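Local structure of putative oxidoreductase (Gluconobacter oxydans, 3WJ7) at the interface of chains A and B. The protein is a reductase of the short-chain dehydrogenase/reductase (SDR) family that uses a nicotinamide coenzyme to reduce its substrate. Coordinates in Å, arbitrary orientation; residue numbers count along the deposited sequence, not the author numbering. Chains: chain A/B, Putative oxidoreductase.

The interface of chains A and B. Residues chain A 99, 150-152, 156, 160; chain B 91, 93-94.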
# COMPACT_ATOMS: atom_id res chain seq x y z
N MET A 99 -7.86 -2.53 4.38
CA MET A 99 -7.85 -3.93 4.76
C MET A 99 -7.45 -4.12 6.25
O MET A 99 -8.07 -4.88 6.95
CB MET A 99 -6.92 -4.70 3.84
CG MET A 99 -6.64 -6.10 4.37
SD MET A 99 -5.46 -7.01 3.40
CE MET A 99 -3.96 -6.22 4.02
N VAL A 150 -4.45 -15.97 -3.20
CA VAL A 150 -5.41 -14.87 -3.28
C VAL A 150 -4.78 -13.66 -3.98
O VAL A 150 -3.62 -13.37 -3.78
CB VAL A 150 -5.98 -14.54 -1.91
CG1 VAL A 150 -6.40 -13.08 -1.84
CG2 VAL A 150 -7.14 -15.48 -1.61
N ILE A 151 -5.54 -12.99 -4.84
CA ILE A 151 -4.90 -12.18 -5.87
C ILE A 151 -4.93 -10.67 -5.62
O ILE A 151 -3.90 -9.98 -5.86
CB ILE A 151 -5.33 -12.65 -7.31
CG1 ILE A 151 -4.32 -13.69 -7.81
CG2 ILE A 151 -5.43 -11.52 -8.33
CD1 ILE A 151 -2.94 -13.67 -7.14
N GLY A 152 -6.07 -10.16 -5.11
CA GLY A 152 -6.13 -8.71 -4.85
C GLY A 152 -6.39 -8.36 -3.40
O GLY A 152 -6.63 -9.23 -2.55
N LEU A 156 -8.19 -10.50 -0.50
CA LEU A 156 -7.27 -10.77 0.64
C LEU A 156 -7.87 -10.28 1.93
O LEU A 156 -7.83 -10.98 2.96
CB LEU A 156 -5.93 -10.08 0.47
CG LEU A 156 -4.83 -10.56 1.42
CD1 LEU A 156 -4.65 -12.07 1.32
CD2 LEU A 156 -3.49 -9.88 1.22
N ARG A 160 -8.72 -12.64 4.99
CA ARG A 160 -8.19 -12.46 6.32
C ARG A 160 -9.26 -12.27 7.37
O ARG A 160 -9.18 -12.85 8.51
CB ARG A 160 -7.20 -11.30 6.38
CG ARG A 160 -5.94 -11.63 5.63
CD ARG A 160 -4.82 -10.70 6.01
NE ARG A 160 -3.58 -11.26 5.47
CZ ARG A 160 -2.61 -10.53 4.93
NH1 ARG A 160 -2.73 -9.21 4.84
NH2 ARG A 160 -1.51 -11.11 4.49
N TRP B 91 6.11 -12.10 -4.79
CA TRP B 91 5.08 -11.10 -5.08
C TRP B 91 3.87 -11.25 -4.12
O TRP B 91 3.49 -12.39 -3.80
CB TRP B 91 4.63 -11.23 -6.54
CG TRP B 91 3.43 -10.44 -6.81
CD1 TRP B 91 3.39 -9.20 -7.33
CD2 TRP B 91 2.06 -10.80 -6.50
NE1 TRP B 91 2.10 -8.75 -7.40
CE2 TRP B 91 1.26 -9.71 -6.89
CE3 TRP B 91 1.45 -11.94 -5.93
CZ2 TRP B 91 -0.13 -9.71 -6.73
CZ3 TRP B 91 0.07 -11.94 -5.77
CH2 TRP B 91 -0.71 -10.83 -6.17
N PRO B 93 -0.20 -9.24 -2.81
CA PRO B 93 -0.94 -8.02 -3.19
C PRO B 93 -0.85 -6.90 -2.15
O PRO B 93 -1.38 -5.81 -2.34
CB PRO B 93 -2.38 -8.52 -3.32
CG PRO B 93 -2.45 -9.79 -2.52
CD PRO B 93 -1.06 -10.30 -2.26
N ASP B 94 -0.20 -7.17 -1.03
CA ASP B 94 -0.06 -6.15 0.01
C ASP B 94 1.44 -5.95 0.37
O ASP B 94 1.86 -6.33 1.45
CB ASP B 94 -0.86 -6.54 1.26
CG ASP B 94 -0.50 -7.93 1.75
OD1 ASP B 94 0.00 -8.77 0.95
OD2 ASP B 94 -0.70 -8.20 2.93
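B:Trp91, B:Pro93 and B:Asp94 lie on a loop of chain B that meets chain A where the loop of A:Val150 to A:Gly152 runs into helix 153-172, with A:Met99 of helix 95-115 alongside. A polar link is made from helix 153-172: A:Arg160, its chain extended from CG to NE, comes from the opposite direction to B:Asp94, and its guanidinium NH1 forms a hydrogen bond and salt bridge with carboxylate OD2 of B:Asp94 at 3.0 Å. OD2 lies near the guanidinium plane, but the nitrogen approaches from above the carboxylate, and the two planes are turned 51° apart; NH2 adds a weak bond to the same oxygen. The A:Leu156 side chain crosses that of B:Asp94 at about a right angle and packs methyl CD2 3.6 Å from its carboxylate carbon CG. CD2 of A:Leu156 also rests over the rim of one guanidinium face and lies 3.9 Å from B:Pro93 CG. CE of A:Met99, brought round by a bend at chi3 (78°), flanks B:Asp94 more loosely. An alanine in place of B:Asp94 would probably leave the A:Arg160 guanidinium without its anionic mate across the interface and A:Leu156 CD2 with less to pack on. On the other flank, the backbone O of A:Ile151 lies in the indole plane at its edge, 3.3 Å from CH2 of B:Trp91, and B:Pro93 CB comes equally close to this carbonyl. CD1 of A:Ile151 touches the same end of the indole, 3.7 Å from CZ3 of B:Trp91, the side chains crossing almost perpendicularly. This patch thus joins apolar packing to a salt bridge between two copies of the reductase, and may help hold them together, although the structure alone does not establish the pairing in solution.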